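Local coordinates for protein ykuJ (Bacillus subtilis, PDB 2FFG) that is of unknown function but belongs to the DUF1797 family, combining a four-stranded antiparallel sheet with two helices and assembling with a second copy of itself, at residues Pro24-Phe29 with Ser38-Glu43; Gly6-Leu11 with Asn66-Ser71; Thr47-Val52 with Pro59-Phe64. All coordinates share one frame; numbering follows the deposited sequence.

Contact 1 of 3, residues Pro24-Phe29 with Ser38-Glu43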
loop_
_atom_site.group_PDB
_atom_site.type_symbol
_atom_site.label_atom_id
_atom_site.label_comp_id
_atom_site.label_asym_id
_atom_site.label_seq_id
_atom_site.Cartn_x
_atom_site.Cartn_y
_atom_site.Cartn_z
ATOM N N PRO A 24 -4.922 -11.247 10.103
ATOM C CA PRO A 24 -5.793 -10.308 9.394
ATOM C C PRO A 24 -5.054 -9.021 9.073
ATOM O O PRO A 24 -4.215 -8.568 9.852
ATOM C CB PRO A 24 -6.921 -10.069 10.385
ATOM C CG PRO A 24 -7.005 -11.360 11.114
ATOM C CD PRO A 24 -5.555 -11.704 11.352
HETATM N N MSE A 25 -5.357 -8.442 7.920
HETATM C CA MSE A 25 -4.725 -7.201 7.512
HETATM C C MSE A 25 -5.796 -6.308 6.893
HETATM O O MSE A 25 -6.785 -6.803 6.360
HETATM C CB MSE A 25 -3.610 -7.477 6.506
HETATM C CG MSE A 25 -2.379 -6.610 6.719
HETATM SE SE MSE A 25 -1.361 -7.120 8.301
HETATM C CE MSE A 25 0.111 -7.982 7.389
ATOM N N GLN A 26 -5.595 -4.997 6.958
ATOM C CA GLN A 26 -6.581 -4.070 6.428
ATOM C C GLN A 26 -5.967 -2.817 5.815
ATOM O O GLN A 26 -4.819 -2.487 6.083
ATOM C CB GLN A 26 -7.519 -3.657 7.555
ATOM C CG GLN A 26 -6.764 -3.126 8.752
ATOM C CD GLN A 26 -7.667 -2.539 9.806
ATOM O OE1 GLN A 26 -8.409 -1.593 9.540
ATOM N NE2 GLN A 26 -7.609 -3.090 11.017
ATOM N N ARG A 27 -6.747 -2.131 4.983
ATOM C CA ARG A 27 -6.315 -0.880 4.372
ATOM C C ARG A 27 -7.528 0.008 4.077
ATOM O O ARG A 27 -8.675 -0.451 4.077
ATOM C CB ARG A 27 -5.497 -1.122 3.099
ATOM C CG ARG A 27 -6.271 -1.585 1.883
ATOM C CD ARG A 27 -5.311 -2.057 0.809
ATOM N NE ARG A 27 -4.537 -0.974 0.194
ATOM C CZ ARG A 27 -3.418 -1.154 -0.517
ATOM N NH1 ARG A 27 -2.924 -2.379 -0.706
ATOM N NH2 ARG A 27 -2.794 -0.109 -1.053
ATOM N N TYR A 28 -7.258 1.288 3.848
ATOM C CA TYR A 28 -8.301 2.260 3.576
ATOM C C TYR A 28 -8.308 2.647 2.117
ATOM O O TYR A 28 -7.331 2.474 1.400
ATOM C CB TYR A 28 -8.069 3.544 4.376
ATOM C CG TYR A 28 -8.212 3.394 5.859
ATOM C CD1 TYR A 28 -9.466 3.419 6.461
ATOM C CD2 TYR A 28 -7.093 3.210 6.671
ATOM C CE1 TYR A 28 -9.612 3.263 7.842
ATOM C CE2 TYR A 28 -7.225 3.052 8.064
ATOM C CZ TYR A 28 -8.488 3.080 8.637
ATOM O OH TYR A 28 -8.635 2.926 9.998
ATOM N N PHE A 29 -9.442 3.169 1.687
ATOM C CA PHE A 29 -9.586 3.671 0.341
ATOM C C PHE A 29 -10.183 5.023 0.610
ATOM O O PHE A 29 -11.263 5.129 1.188
ATOM C CB PHE A 29 -10.542 2.821 -0.491
ATOM C CG PHE A 29 -9.958 1.518 -0.914
ATOM C CD1 PHE A 29 -9.945 0.433 -0.044
ATOM C CD2 PHE A 29 -9.361 1.388 -2.161
ATOM C CE1 PHE A 29 -9.341 -0.765 -0.412
ATOM C CE2 PHE A 29 -8.752 0.197 -2.543
ATOM C CZ PHE A 29 -8.740 -0.881 -1.669
ATOM N N SER A 38 -12.713 0.914 4.472
ATOM C CA SER A 38 -11.532 0.116 4.736
ATOM C C SER A 38 -11.903 -1.345 4.492
ATOM O O SER A 38 -13.061 -1.745 4.652
ATOM C CB SER A 38 -11.058 0.303 6.170
ATOM O OG SER A 38 -12.018 -0.177 7.085
ATOM N N VAL A 39 -10.930 -2.138 4.070
ATOM C CA VAL A 39 -11.189 -3.541 3.826
ATOM C C VAL A 39 -10.211 -4.382 4.631
ATOM O O VAL A 39 -9.024 -4.083 4.697
ATOM C CB VAL A 39 -11.073 -3.888 2.312
ATOM C CG1 VAL A 39 -9.708 -3.483 1.789
ATOM C CG2 VAL A 39 -11.299 -5.384 2.091
ATOM N N LYS A 40 -10.729 -5.422 5.262
ATOM C CA LYS A 40 -9.906 -6.315 6.057
ATOM C C LYS A 40 -10.008 -7.718 5.463
ATOM O O LYS A 40 -11.102 -8.196 5.132
ATOM C CB LYS A 40 -10.391 -6.307 7.503
ATOM C CG LYS A 40 -9.480 -7.005 8.483
ATOM C CD LYS A 40 -9.911 -6.699 9.914
ATOM C CE LYS A 40 -8.938 -7.277 10.928
ATOM N NZ LYS A 40 -9.320 -6.930 12.324
ATOM N N TYR A 41 -8.865 -8.366 5.294
ATOM C CA TYR A 41 -8.845 -9.711 4.744
ATOM C C TYR A 41 -8.622 -10.745 5.828
ATOM O O TYR A 41 -7.615 -10.694 6.535
ATOM C CB TYR A 41 -7.744 -9.856 3.692
ATOM C CG TYR A 41 -7.692 -11.245 3.101
ATOM C CD1 TYR A 41 -8.697 -11.686 2.243
ATOM C CD2 TYR A 41 -6.659 -12.125 3.413
ATOM C CE1 TYR A 41 -8.681 -12.970 1.703
ATOM C CE2 TYR A 41 -6.628 -13.424 2.878
ATOM C CZ TYR A 41 -7.646 -13.836 2.022
ATOM O OH TYR A 41 -7.627 -15.100 1.475
ATOM N N PHE A 42 -9.563 -11.677 5.964
ATOM C CA PHE A 42 -9.438 -12.742 6.954
ATOM C C PHE A 42 -9.091 -14.037 6.236
ATOM O O PHE A 42 -9.886 -14.534 5.447
ATOM C CB PHE A 42 -10.746 -12.935 7.723
ATOM C CG PHE A 42 -11.162 -11.742 8.527
ATOM C CD1 PHE A 42 -11.783 -10.656 7.922
ATOM C CD2 PHE A 42 -10.918 -11.695 9.892
ATOM C CE1 PHE A 42 -12.153 -9.539 8.670
ATOM C CE2 PHE A 42 -11.286 -10.583 10.649
ATOM C CZ PHE A 42 -11.902 -9.506 10.037
ATOM N N GLU A 43 -7.905 -14.581 6.496
ATOM C CA GLU A 43 -7.507 -15.835 5.855
ATOM C C GLU A 43 -8.113 -17.006 6.610
ATOM O O GLU A 43 -7.612 -18.128 6.555
ATOM C CB GLU A 43 -5.990 -15.974 5.817
ATOM C CG GLU A 43 -5.352 -16.212 7.162
ATOM C CD GLU A 43 -4.086 -15.410 7.323
ATOM O OE1 GLU A 43 -4.173 -14.163 7.319
ATOM O OE2 GLU A 43 -3.009 -16.024 7.446
#
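Val39 CG1, set between its own backbone N and carbonyl carbon (chi1 56°), lies 3.9 Å from Arg27 CG, the two side chains running side by side. The same methyl meets the Phe29 ring in its plane, at the edge, with Val39 CG1 3.5 Å from Phe29 CE1. The arginine chain bends at chi3, and its NH2 forms a salt bridge with Glu16 of the second subunit. On the opposite face Lys40 runs fully extended, CG anti to the backbone N (chi1 -170°), and its methylene Lys40 CE rests 3.5 Å from Pro24 CB.

The pairing is that of an antiparallel beta hairpin, the first two strands of a sheet whose face bearing Arg27, Val39 and Tyr41 turns toward helix 3-21. Tyr41 N donates to Met25 O at 2.8 Å, while the return bond from Met25 N to Tyr41 O is weak. Arg27 and Val39 bond to each other in both directions. Between these two pairs, the non-hydrogen-bonded pair of Gln26 and Lys40 brings Gln26 CB to 3.9 Å from Lys40 CB. Farther along, Tyr28 CD1 leans obliquely against Ser38 CB at 3.5 Å. Pro24 and Phe42 cross at about a right angle.

Contact 2 of 3, residues Gly6-Leu11 with Asn66-Ser71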
loop_
_atom_site.group_PDB
_atom_site.type_symbol
_atom_site.label_atom_id
_atom_site.label_comp_id
_atom_site.label_asym_id
_atom_site.label_seq_id
_atom_site.Cartn_x
_atom_site.Cartn_y
_atom_site.Cartn_z
ATOM N N GLY A 6 -6.615 -0.694 -10.353
ATOM C CA GLY A 6 -5.859 -0.307 -9.177
ATOM C C GLY A 6 -6.397 -0.805 -7.852
ATOM O O GLY A 6 -5.624 -1.029 -6.922
ATOM N N ILE A 7 -7.713 -0.972 -7.758
ATOM C CA ILE A 7 -8.344 -1.454 -6.525
ATOM C C ILE A 7 -8.135 -2.956 -6.346
ATOM O O ILE A 7 -7.954 -3.448 -5.235
ATOM C CB ILE A 7 -9.868 -1.207 -6.537
ATOM C CG1 ILE A 7 -10.159 0.294 -6.547
ATOM C CG2 ILE A 7 -10.524 -1.921 -5.350
ATOM C CD1 ILE A 7 -9.592 1.155 -5.422
ATOM N N ILE A 8 -8.197 -3.676 -7.455
ATOM C CA ILE A 8 -8.029 -5.115 -7.438
ATOM C C ILE A 8 -6.592 -5.467 -7.091
ATOM O O ILE A 8 -6.340 -6.381 -6.318
ATOM C CB ILE A 8 -8.391 -5.710 -8.812
ATOM C CG1 ILE A 8 -9.865 -5.416 -9.122
ATOM C CG2 ILE A 8 -8.091 -7.205 -8.825
ATOM C CD1 ILE A 8 -10.278 -5.666 -10.571
ATOM N N THR A 9 -5.652 -4.732 -7.668
ATOM C CA THR A 9 -4.249 -4.979 -7.395
ATOM C C THR A 9 -4.015 -4.841 -5.895
ATOM O O THR A 9 -3.467 -5.739 -5.248
ATOM C CB THR A 9 -3.345 -3.978 -8.139
ATOM O OG1 THR A 9 -3.618 -4.038 -9.542
ATOM C CG2 THR A 9 -1.879 -4.330 -7.915
ATOM N N ARG A 10 -4.463 -3.720 -5.345
ATOM C CA ARG A 10 -4.295 -3.456 -3.928
ATOM C C ARG A 10 -4.909 -4.539 -3.037
ATOM O O ARG A 10 -4.377 -4.854 -1.969
ATOM C CB ARG A 10 -4.886 -2.086 -3.593
ATOM C CG ARG A 10 -4.087 -0.917 -4.161
ATOM C CD ARG A 10 -4.840 0.400 -3.979
ATOM N NE ARG A 10 -4.027 1.569 -4.313
ATOM C CZ ARG A 10 -3.667 1.919 -5.543
ATOM N NH1 ARG A 10 -4.044 1.198 -6.586
ATOM N NH2 ARG A 10 -2.922 2.999 -5.730
ATOM N N LEU A 11 -6.030 -5.106 -3.470
ATOM C CA LEU A 11 -6.680 -6.141 -2.689
ATOM C C LEU A 11 -5.941 -7.463 -2.815
ATOM O O LEU A 11 -5.989 -8.290 -1.915
ATOM C CB LEU A 11 -8.142 -6.310 -3.118
ATOM C CG LEU A 11 -9.058 -5.108 -2.852
ATOM C CD1 LEU A 11 -10.484 -5.443 -3.261
ATOM C CD2 LEU A 11 -9.011 -4.738 -1.387
ATOM N N ASN A 66 -15.361 -12.955 -2.473
ATOM C CA ASN A 66 -14.797 -12.817 -3.799
ATOM C C ASN A 66 -14.192 -11.432 -4.038
ATOM O O ASN A 66 -14.878 -10.415 -3.967
ATOM C CB ASN A 66 -15.870 -13.102 -4.846
ATOM C CG ASN A 66 -15.338 -13.001 -6.251
ATOM O OD1 ASN A 66 -14.830 -11.958 -6.652
ATOM N ND2 ASN A 66 -15.444 -14.088 -7.010
ATOM N N ILE A 67 -12.900 -11.418 -4.340
ATOM C CA ILE A 67 -12.158 -10.194 -4.585
ATOM C C ILE A 67 -12.748 -9.280 -5.672
ATOM O O ILE A 67 -12.707 -8.054 -5.550
ATOM C CB ILE A 67 -10.701 -10.532 -4.940
ATOM C CG1 ILE A 67 -9.855 -9.262 -4.927
ATOM C CG2 ILE A 67 -10.641 -11.211 -6.309
ATOM C CD1 ILE A 67 -9.932 -8.288 -6.132
ATOM N N ASP A 68 -13.298 -9.862 -6.729
ATOM C CA ASP A 68 -13.867 -9.048 -7.797
ATOM C C ASP A 68 -15.120 -8.333 -7.331
ATOM O O ASP A 68 -15.369 -7.190 -7.710
ATOM C CB ASP A 68 -14.198 -9.898 -9.041
ATOM C CG ASP A 68 -12.958 -10.311 -9.817
ATOM O OD1 ASP A 68 -11.949 -9.582 -9.756
ATOM O OD2 ASP A 68 -12.994 -11.355 -10.502
HETATM N N MSE A 69 -15.903 -9.009 -6.499
HETATM C CA MSE A 69 -17.132 -8.436 -5.989
HETATM C C MSE A 69 -16.944 -7.363 -4.925
HETATM O O MSE A 69 -17.742 -6.434 -4.837
HETATM C CB MSE A 69 -18.021 -9.554 -5.481
HETATM C CG MSE A 69 -18.484 -10.435 -6.617
HETATM SE SE MSE A 69 -19.493 -11.939 -6.039
HETATM C CE MSE A 69 -21.084 -10.995 -5.455
ATOM N N VAL A 70 -15.905 -7.483 -4.108
ATOM C CA VAL A 70 -15.664 -6.476 -3.096
ATOM C C VAL A 70 -15.061 -5.260 -3.804
ATOM O O VAL A 70 -15.349 -4.121 -3.461
ATOM C CB VAL A 70 -14.720 -7.003 -1.993
ATOM C CG1 VAL A 70 -13.368 -7.390 -2.586
ATOM C CG2 VAL A 70 -14.569 -5.952 -0.900
ATOM N N SER A 71 -14.249 -5.514 -4.827
ATOM C CA SER A 71 -13.632 -4.450 -5.603
ATOM C C SER A 71 -14.683 -3.574 -6.276
ATOM O O SER A 71 -14.557 -2.352 -6.325
ATOM C CB SER A 71 -12.716 -5.040 -6.671
ATOM O OG SER A 71 -11.571 -5.662 -6.102
#
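Ile67, whose side chain packs against Ile8 and Leu11, has a flat carbonyl group approached on both faces: Ser71 OG donates to Ile67 O at 2.7 Å from one side of the plane, and Ser71 N donates to it from the other. A second flat group, the Arg10 guanidinium, has Gly6 O at its edge and in the guanidinium plane, bonded to NH1, while NE makes a salt bridge with Glu16 of the second subunit. Holding Ser71 OG back to its own helix lets a hydroxyl sit in an apolar seam, where Ile8 CG1 packs 3.5 Å from Ser71 OG; Leu11 CD1 is modelled nearer still, at a doubtfully short distance. An alanine in place of Ser71 would probably leave a gap beside Ile8 CG1, and would leave Ile67 O without its side-chain donor.

Around this point the aliphatic groups interlock. Ile67 and Ile8 cross at about a right angle, with Ile67 CD1 3.4 Å from Ile8 CG2. Ile67 CG1, anti to its backbone N (chi1 -169°), is carried to 3.9 Å from Leu11 CB. Leu11 and Val70 reach tip to tip, Leu11 CD1 3.5 Å from Val70 CG1. Phe48 of the sheet lies against Leu11, Ile67 and Val70. Asn66 OD1 caps the second helix by accepting from Met69 N. The arrangement is typical of an alpha+beta fold in which terminal helices pack on each other and on an antiparallel sheet.

Contact 3 of 3, residues Thr47-Val52 with Pro59-Phe64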
loop_
_atom_site.group_PDB
_atom_site.type_symbol
_atom_site.label_atom_id
_atom_site.label_comp_id
_atom_site.label_asym_id
_atom_site.label_seq_id
_atom_site.Cartn_x
_atom_site.Cartn_y
_atom_site.Cartn_z
ATOM N N THR A 47 -11.948 -14.525 2.635
ATOM C CA THR A 47 -12.917 -13.435 2.621
ATOM C C THR A 47 -12.462 -12.031 2.995
ATOM O O THR A 47 -11.510 -11.822 3.745
ATOM C CB THR A 47 -14.117 -13.762 3.526
ATOM O OG1 THR A 47 -13.695 -13.758 4.897
ATOM C CG2 THR A 47 -14.698 -15.131 3.170
ATOM N N PHE A 48 -13.191 -11.064 2.466
ATOM C CA PHE A 48 -12.920 -9.668 2.727
ATOM C C PHE A 48 -14.079 -9.096 3.517
ATOM O O PHE A 48 -15.233 -9.472 3.309
ATOM C CB PHE A 48 -12.791 -8.894 1.421
ATOM C CG PHE A 48 -11.655 -9.347 0.556
ATOM C CD1 PHE A 48 -11.742 -10.527 -0.172
ATOM C CD2 PHE A 48 -10.487 -8.600 0.477
ATOM C CE1 PHE A 48 -10.683 -10.955 -0.966
ATOM C CE2 PHE A 48 -9.423 -9.020 -0.313
ATOM C CZ PHE A 48 -9.518 -10.193 -1.032
ATOM N N GLU A 49 -13.764 -8.208 4.447
ATOM C CA GLU A 49 -14.791 -7.546 5.228
ATOM C C GLU A 49 -14.688 -6.058 4.907
ATOM O O GLU A 49 -13.677 -5.416 5.185
ATOM C CB GLU A 49 -14.578 -7.772 6.718
ATOM C CG GLU A 49 -15.662 -7.137 7.567
ATOM C CD GLU A 49 -15.363 -7.218 9.046
ATOM O OE1 GLU A 49 -14.339 -6.643 9.480
ATOM O OE2 GLU A 49 -16.151 -7.852 9.774
ATOM N N LEU A 50 -15.728 -5.523 4.289
ATOM C CA LEU A 50 -15.741 -4.117 3.934
ATOM C C LEU A 50 -16.494 -3.287 4.975
ATOM O O LEU A 50 -17.629 -3.593 5.335
ATOM C CB LEU A 50 -16.387 -3.938 2.568
ATOM C CG LEU A 50 -16.460 -2.511 2.023
ATOM C CD1 LEU A 50 -15.104 -2.073 1.493
ATOM C CD2 LEU A 50 -17.492 -2.458 0.914
ATOM N N THR A 51 -15.838 -2.241 5.457
ATOM C CA THR A 51 -16.413 -1.332 6.435
ATOM C C THR A 51 -16.640 0.013 5.744
ATOM O O THR A 51 -15.708 0.606 5.197
ATOM C CB THR A 51 -15.465 -1.176 7.636
ATOM O OG1 THR A 51 -15.329 -2.447 8.285
ATOM C CG2 THR A 51 -16.007 -0.171 8.627
ATOM N N VAL A 52 -17.893 0.469 5.755
ATOM C CA VAL A 52 -18.287 1.721 5.113
ATOM C C VAL A 52 -18.556 2.796 6.162
ATOM O O VAL A 52 -19.466 2.667 6.985
ATOM C CB VAL A 52 -19.575 1.525 4.280
ATOM C CG1 VAL A 52 -19.876 2.787 3.475
ATOM C CG2 VAL A 52 -19.434 0.304 3.382
ATOM N N PRO A 59 -19.923 2.539 11.857
ATOM C CA PRO A 59 -19.828 2.027 10.483
ATOM C C PRO A 59 -20.461 0.657 10.241
ATOM O O PRO A 59 -20.555 -0.171 11.146
ATOM C CB PRO A 59 -18.320 2.026 10.220
ATOM C CG PRO A 59 -17.755 1.712 11.570
ATOM C CD PRO A 59 -18.599 2.575 12.504
ATOM N N ASN A 60 -20.895 0.426 9.010
ATOM C CA ASN A 60 -21.490 -0.856 8.651
ATOM C C ASN A 60 -20.484 -1.738 7.933
ATOM O O ASN A 60 -19.667 -1.252 7.155
ATOM C CB ASN A 60 -22.732 -0.638 7.791
ATOM C CG ASN A 60 -23.966 -0.349 8.629
ATOM O OD1 ASN A 60 -23.868 0.210 9.715
ATOM N ND2 ASN A 60 -25.135 -0.730 8.122
ATOM N N THR A 61 -20.530 -3.035 8.221
ATOM C CA THR A 61 -19.613 -3.983 7.600
ATOM C C THR A 61 -20.353 -4.976 6.725
ATOM O O THR A 61 -21.476 -5.360 7.023
ATOM C CB THR A 61 -18.844 -4.776 8.638
ATOM O OG1 THR A 61 -19.755 -5.609 9.358
ATOM C CG2 THR A 61 -18.138 -3.847 9.595
ATOM N N TYR A 62 -19.706 -5.387 5.645
ATOM C CA TYR A 62 -20.282 -6.330 4.698
ATOM C C TYR A 62 -19.253 -7.380 4.309
ATOM O O TYR A 62 -18.146 -7.048 3.871
ATOM C CB TYR A 62 -20.743 -5.597 3.437
ATOM C CG TYR A 62 -21.643 -4.427 3.726
ATOM C CD1 TYR A 62 -21.115 -3.180 4.072
ATOM C CD2 TYR A 62 -23.030 -4.573 3.704
ATOM C CE1 TYR A 62 -21.951 -2.104 4.391
ATOM C CE2 TYR A 62 -23.878 -3.511 4.026
ATOM C CZ TYR A 62 -23.334 -2.278 4.365
ATOM O OH TYR A 62 -24.173 -1.224 4.669
ATOM N N PRO A 63 -19.594 -8.668 4.479
ATOM C CA PRO A 63 -18.637 -9.716 4.113
ATOM C C PRO A 63 -18.674 -10.036 2.614
ATOM O O PRO A 63 -19.707 -9.912 1.970
ATOM C CB PRO A 63 -19.072 -10.887 4.983
ATOM C CG PRO A 63 -20.564 -10.726 5.024
ATOM C CD PRO A 63 -20.750 -9.232 5.203
ATOM N N PHE A 64 -17.523 -10.403 2.065
ATOM C CA PHE A 64 -17.378 -10.765 0.657
ATOM C C PHE A 64 -16.342 -11.884 0.611
ATOM O O PHE A 64 -15.326 -11.825 1.303
ATOM C CB PHE A 64 -16.856 -9.596 -0.190
ATOM C CG PHE A 64 -17.835 -8.471 -0.360
ATOM C CD1 PHE A 64 -17.954 -7.476 0.603
ATOM C CD2 PHE A 64 -18.647 -8.407 -1.491
ATOM C CE1 PHE A 64 -18.867 -6.432 0.444
ATOM C CE2 PHE A 64 -19.562 -7.372 -1.657
ATOM C CZ PHE A 64 -19.670 -6.381 -0.685
HETATM O O HOH W 1 -22.015 2.453 6.766
#
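Leu50 O is approached from several directions by the strand facing it: Tyr62 N donates to it at 2.8 Å, within the carbonyl plane; the CA-H of Thr61 adds a contact, Thr61 CA lying 3.0 Å from Leu50 O; and the edge of the Tyr62 ring merely lies nearby, with Tyr62 CD1 3.7 Å from that oxygen. The first two illustrate how an antiparallel beta hairpin supplements its N-H bonds with CA-H...O contacts, and this hairpin supplies the last two strands of a four-stranded meander. The reciprocal bond, Leu50 N to Tyr62 O, is almost straight at the hydrogen (171°), though the donor is tilted from the carbonyl plane.

On the face bearing Phe48, Leu50 and Val52, the aromatic residues of the partner strand touch aliphatic neighbours. Tyr62 CG is anti to its carbonyl carbon and beside its backbone N (chi1 -52°), and farther out the ring meets Val52 obliquely, Tyr62 CE1 being 3.6 Å from Val52 CG2. Phe64 CE1 similarly approaches Leu50 CB, also obliquely. Helix 67-79 packs against this face, Val70 touching Phe64, Ile74 touching Leu50 and Leu77 touching Val52.

The other face carries the threonines. Thr51 and Thr61 lie side by side, pointing the same way, but the meeting is of unlike branches: Thr51 OG1 faces the methyl Thr61 CG2 at 3.4 Å. The remaining branch, Thr51 CG2, is anti to the backbone N and rests 3.6 Å from Pro59 CB, so one threonine serves two neighbours. At the turn end one bond of the last pair is weak. Val52 N donates squarely to Asn60 O, but the return bond is the weak one, and a water joins it, donating to Val52 O at 2.6 Å while accepting from Asn60 N.

Overall arrangement
From the N terminus, helix 3-21 supplies the first half of contact 2 and finds its partner only in helix 67-79, so this contact closes a long loop containing the whole sheet. Contact 1 and contact 3 both lie within that loop and follow one another without crossing: the first closes the short hairpin of strands 25-31 and 34-42, the second that of strands 47-54 and 57-64. Probable backbone hydrogen bonds from Glu49 N to Lys40 O and from Thr51 N to Ser38 O stitch the hairpins into one sheet. Contact 2 meets both, through Ile7 and Leu11 against Phe29 and through Val70 against Phe64, tying the terminal helices to the strands.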